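Local coordinates for DNA repair protein XRCC1 (Homo sapiens, PDB 3K77) that acts, as a whole protein, as a scaffold that assembles DNA single-strand break repair complexes and binds poly-ADP-ribose, at residues I55-I60 / R148-P153; E85-T90 / A119-R124. All coordinates share one frame; numbering follows the deposited sequence.

How the interactions relate
Two contacts within the XRCC1 N-terminal domain illustrate how a two-sheet beta fold is closed at distant points of its sequence. From the N terminus the chain first reaches residues 55-60, at the start of strand 57-63; residues 148-153, at the end of the last strand, pair with them as interaction 1. Within that long loop the chain forms strand 85-92 and then helix 118-122, and their meeting in interaction 2 closes a smaller loop, wholly enclosed by the first. Interaction 1 joins central neighbours of the four-stranded sheet, while interaction 2 fastens a helix to a strand of the other sheet. The two meet where Ile-55 CD1 packs on Leu-87 CD2.

Interaction 1. Residues I55-I60 / R148-P153; sequences IHSVDI and RFHSPP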
# COMPACT_ATOMS: atom_id res chain seq x y z
N ILE A 55 -13.47 3.74 -3.68
CA ILE A 55 -12.72 2.50 -3.84
C ILE A 55 -13.57 1.28 -3.51
O ILE A 55 -14.15 1.18 -2.42
CB ILE A 55 -11.42 2.52 -3.01
CG1 ILE A 55 -10.53 3.68 -3.46
CG2 ILE A 55 -10.68 1.18 -3.13
CD1 ILE A 55 -9.55 4.15 -2.39
N HIS A 56 -13.64 0.36 -4.47
CA HIS A 56 -14.46 -0.84 -4.37
C HIS A 56 -13.63 -2.05 -3.90
O HIS A 56 -14.07 -2.85 -3.08
CB HIS A 56 -15.08 -1.11 -5.75
CG HIS A 56 -15.98 -2.31 -5.78
ND1 HIS A 56 -17.30 -2.25 -5.42
CD2 HIS A 56 -15.74 -3.59 -6.15
CE1 HIS A 56 -17.85 -3.44 -5.56
NE2 HIS A 56 -16.92 -4.28 -6.00
N SER A 57 -12.42 -2.14 -4.42
CA SER A 57 -11.56 -3.29 -4.21
C SER A 57 -10.09 -2.87 -4.21
O SER A 57 -9.71 -1.84 -4.78
CB SER A 57 -11.79 -4.30 -5.33
OG SER A 57 -10.64 -5.10 -5.54
N VAL A 58 -9.26 -3.69 -3.56
CA VAL A 58 -7.83 -3.41 -3.44
C VAL A 58 -7.02 -4.70 -3.58
O VAL A 58 -7.18 -5.63 -2.79
CB VAL A 58 -7.50 -2.77 -2.07
CG1 VAL A 58 -6.02 -2.45 -1.97
CG2 VAL A 58 -8.33 -1.52 -1.84
N ASP A 59 -6.16 -4.75 -4.60
CA ASP A 59 -5.24 -5.88 -4.74
C ASP A 59 -3.88 -5.43 -4.24
O ASP A 59 -3.43 -4.33 -4.56
CB ASP A 59 -5.10 -6.34 -6.20
CG ASP A 59 -6.42 -6.39 -6.93
OD1 ASP A 59 -7.46 -6.68 -6.29
OD2 ASP A 59 -6.41 -6.14 -8.16
N ILE A 60 -3.22 -6.29 -3.49
CA ILE A 60 -1.91 -6.00 -2.95
C ILE A 60 -0.99 -7.13 -3.36
O ILE A 60 -1.29 -8.30 -3.11
CB ILE A 60 -1.93 -5.96 -1.40
CG1 ILE A 60 -3.08 -5.08 -0.88
CG2 ILE A 60 -0.60 -5.46 -0.85
CD1 ILE A 60 -2.67 -3.73 -0.41
N ARG A 148 -3.31 -2.35 -6.80
CA ARG A 148 -4.38 -1.99 -7.71
C ARG A 148 -5.64 -1.60 -6.94
O ARG A 148 -6.16 -2.37 -6.12
CB ARG A 148 -4.71 -3.13 -8.67
CG ARG A 148 -3.95 -3.07 -9.97
CD ARG A 148 -4.60 -3.96 -11.02
NE ARG A 148 -4.63 -5.36 -10.59
CZ ARG A 148 -3.73 -6.27 -10.95
NH1 ARG A 148 -2.73 -5.92 -11.74
NH2 ARG A 148 -3.83 -7.52 -10.51
N PHE A 149 -6.12 -0.40 -7.21
CA PHE A 149 -7.39 0.06 -6.70
C PHE A 149 -8.42 0.03 -7.83
O PHE A 149 -8.08 0.24 -9.00
CB PHE A 149 -7.22 1.46 -6.11
CG PHE A 149 -6.17 1.52 -5.06
CD1 PHE A 149 -6.48 1.24 -3.73
CD2 PHE A 149 -4.85 1.80 -5.39
CE1 PHE A 149 -5.50 1.27 -2.75
CE2 PHE A 149 -3.86 1.85 -4.40
CZ PHE A 149 -4.19 1.58 -3.09
N HIS A 150 -9.66 -0.27 -7.48
CA HIS A 150 -10.74 -0.36 -8.46
C HIS A 150 -11.91 0.41 -7.91
O HIS A 150 -12.22 0.32 -6.72
CB HIS A 150 -11.19 -1.82 -8.68
CG HIS A 150 -10.07 -2.76 -9.02
ND1 HIS A 150 -9.66 -2.99 -10.31
CD2 HIS A 150 -9.28 -3.53 -8.22
CE1 HIS A 150 -8.66 -3.85 -10.30
NE2 HIS A 150 -8.41 -4.19 -9.05
N SER A 151 -12.55 1.18 -8.79
CA SER A 151 -13.78 1.87 -8.44
C SER A 151 -14.97 0.91 -8.60
O SER A 151 -14.85 -0.15 -9.22
CB SER A 151 -13.95 3.12 -9.31
OG SER A 151 -13.87 2.81 -10.69
N PRO A 152 -16.13 1.27 -8.02
CA PRO A 152 -17.34 0.45 -8.20
C PRO A 152 -17.70 0.29 -9.67
O PRO A 152 -17.51 1.22 -10.46
CB PRO A 152 -18.42 1.28 -7.49
CG PRO A 152 -17.68 2.07 -6.47
CD PRO A 152 -16.36 2.39 -7.09
N PRO A 153 -18.23 -0.89 -10.03
CA PRO A 153 -18.62 -1.25 -11.41
C PRO A 153 -19.96 -0.63 -11.81
O PRO A 153 -19.96 0.31 -12.60
CB PRO A 153 -18.74 -2.78 -11.34
CG PRO A 153 -18.18 -3.19 -9.97
CD PRO A 153 -18.46 -2.00 -9.10
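Asp-59 OD2 on strand 57-63 takes hydrogen bonds from both His-150 and Arg-148 of strand 143-150, in an antiparallel strand pair. The pairing runs from Asp-59 opposite Arg-148 to a classic beta bulge, at which His-56 and Ser-57 both face His-150. His-56 N donates to His-150 O at 2.7 Å, whereas the bond from Ser-57 N to that same oxygen is weak. His-56 extends its imidazole with CG anti to the backbone N (chi1 -178°), and Pro-153 CD, beyond the strand end, rests over one face of the ring in a CH-pi contact. On the Val-58 and Phe-149 side of the sheet, Val-58 CG2 meets Phe-149 CD1 at 3.8 Å; Val-128 and Ile-130 of strand 124-133 also touch the Phe-149 side chain, joining the pair to the second sheet. On the other side, Arg-148 NE reaches the anti lone pair of Asp-59 OD2, completing a salt bridge at 3.1 Å. The second donor, His-150 NE2, points straight at Asp-59 OD2, 2.9 Å away and within its own ring plane, but arrives from above the carboxylate plane.

Interaction 2. Residues E85-T90 / A119-R124; sequences EVLLVT and AAAEKR
Glu-85 lays its aliphatic stem against Ala-120, with Glu-85 CG 3.6 Å from Ala-120 CB, before its carboxylate turns to Lys-123. The contact is an example of a short, weakly bonded helix set against a strand by small side chains and one salt bridge. The glutamate chain bends at chi2 (95°), which lifts the acid group past the alanine methyl. Lys-123, extended beyond CG, crosses it at about a right angle, and its NZ meets Glu-85 OE1 at 2.6 Å nearly head-on to the C-O bond, forming the salt bridge. An alanine in place of Glu-85 would probably leave the Lys-123 ammonium without this carboxylate and uncover part of the Ala-120 methyl. Ala-120 CB also lies against Val-86 O, beside the glutamate stem. Farther in, Leu-87 carries CG anti to its backbone N (chi1 -179°) and presents a single methyl to the helix: Leu-87 CD1 lies 3.5 Å from Ala-121 CA and also touches Ala-121 CB. The small alanines let the helix backbone approach. Leu-87 stands at the classic beta bulge where it and Leu-88 both face Val-70, and its side chain also rests on Val-72 of strand 67-73. From the helix itself, Ala-120 O accepts from Trp-125 NE1 and Ala-121 O from Gln-54 NE2, linking helix 118-122 to strands 124-133 and 52-54.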
# COMPACT_ATOMS: atom_id res chain seq x y z
N GLU A 85 -8.23 8.16 6.99
CA GLU A 85 -9.17 7.14 7.46
C GLU A 85 -8.57 5.80 7.12
O GLU A 85 -7.86 5.68 6.13
CB GLU A 85 -10.48 7.29 6.68
CG GLU A 85 -11.73 6.90 7.44
CD GLU A 85 -12.40 8.10 8.07
OE1 GLU A 85 -13.46 8.51 7.56
OE2 GLU A 85 -11.85 8.64 9.05
N VAL A 86 -8.83 4.77 7.92
CA VAL A 86 -8.38 3.44 7.52
C VAL A 86 -9.41 2.84 6.55
O VAL A 86 -10.60 2.83 6.83
CB VAL A 86 -8.16 2.50 8.74
CG1 VAL A 86 -7.74 1.11 8.28
CG2 VAL A 86 -7.11 3.08 9.69
N LEU A 87 -8.95 2.38 5.39
CA LEU A 87 -9.83 1.68 4.45
C LEU A 87 -9.66 0.15 4.55
O LEU A 87 -10.63 -0.58 4.66
CB LEU A 87 -9.58 2.15 3.01
CG LEU A 87 -10.41 1.55 1.87
CD1 LEU A 87 -11.84 2.05 1.89
CD2 LEU A 87 -9.78 1.85 0.52
N LEU A 88 -8.41 -0.32 4.53
CA LEU A 88 -8.11 -1.72 4.76
C LEU A 88 -7.29 -1.87 6.02
O LEU A 88 -6.14 -1.46 6.06
CB LEU A 88 -7.30 -2.31 3.61
CG LEU A 88 -6.80 -3.72 3.88
CD1 LEU A 88 -7.97 -4.71 3.97
CD2 LEU A 88 -5.79 -4.14 2.83
N VAL A 89 -7.89 -2.46 7.04
CA VAL A 89 -7.21 -2.66 8.32
C VAL A 89 -5.95 -3.53 8.16
O VAL A 89 -5.86 -4.32 7.23
CB VAL A 89 -8.17 -3.27 9.38
CG1 VAL A 89 -8.46 -4.73 9.04
CG2 VAL A 89 -7.60 -3.13 10.77
N THR A 90 -4.98 -3.36 9.06
CA THR A 90 -3.73 -4.11 8.95
C THR A 90 -3.98 -5.56 8.60
O THR A 90 -4.60 -6.30 9.37
CB THR A 90 -2.94 -4.07 10.28
OG1 THR A 90 -2.45 -2.74 10.50
CG2 THR A 90 -1.77 -5.05 10.25
N ALA A 119 -17.28 2.35 6.56
CA ALA A 119 -17.42 3.78 6.82
C ALA A 119 -16.52 4.56 5.86
O ALA A 119 -16.96 5.48 5.17
CB ALA A 119 -17.05 4.11 8.25
N ALA A 120 -15.25 4.16 5.80
CA ALA A 120 -14.31 4.75 4.87
C ALA A 120 -14.61 4.36 3.42
O ALA A 120 -14.50 5.18 2.52
CB ALA A 120 -12.89 4.35 5.25
N ALA A 121 -15.00 3.10 3.21
CA ALA A 121 -15.26 2.59 1.87
C ALA A 121 -16.50 3.20 1.23
O ALA A 121 -16.72 3.08 0.03
CB ALA A 121 -15.35 1.05 1.89
N GLU A 122 -17.31 3.86 2.06
CA GLU A 122 -18.54 4.48 1.59
C GLU A 122 -18.28 5.79 0.86
O GLU A 122 -19.03 6.17 -0.06
CB GLU A 122 -19.47 4.74 2.78
CG GLU A 122 -20.94 4.62 2.44
CD GLU A 122 -21.36 3.19 2.17
OE1 GLU A 122 -22.29 2.98 1.36
OE2 GLU A 122 -20.77 2.26 2.76
N LYS A 123 -17.22 6.48 1.27
CA LYS A 123 -16.88 7.82 0.77
C LYS A 123 -15.92 7.85 -0.44
O LYS A 123 -15.36 6.83 -0.85
CB LYS A 123 -16.31 8.67 1.91
CG LYS A 123 -17.09 8.55 3.23
CD LYS A 123 -16.26 9.01 4.42
CE LYS A 123 -16.90 8.56 5.71
NZ LYS A 123 -15.91 8.37 6.80
N ARG A 124 -15.73 9.05 -0.99
CA ARG A 124 -14.81 9.27 -2.11
C ARG A 124 -13.52 9.93 -1.65
O ARG A 124 -13.55 10.80 -0.77
CB ARG A 124 -15.45 10.15 -3.20
CG ARG A 124 -16.87 9.77 -3.55
CD ARG A 124 -17.25 10.34 -4.90
NE ARG A 124 -17.00 9.39 -5.99
CZ ARG A 124 -16.65 9.75 -7.22
NH1 ARG A 124 -16.48 11.04 -7.50
NH2 ARG A 124 -16.44 8.84 -8.16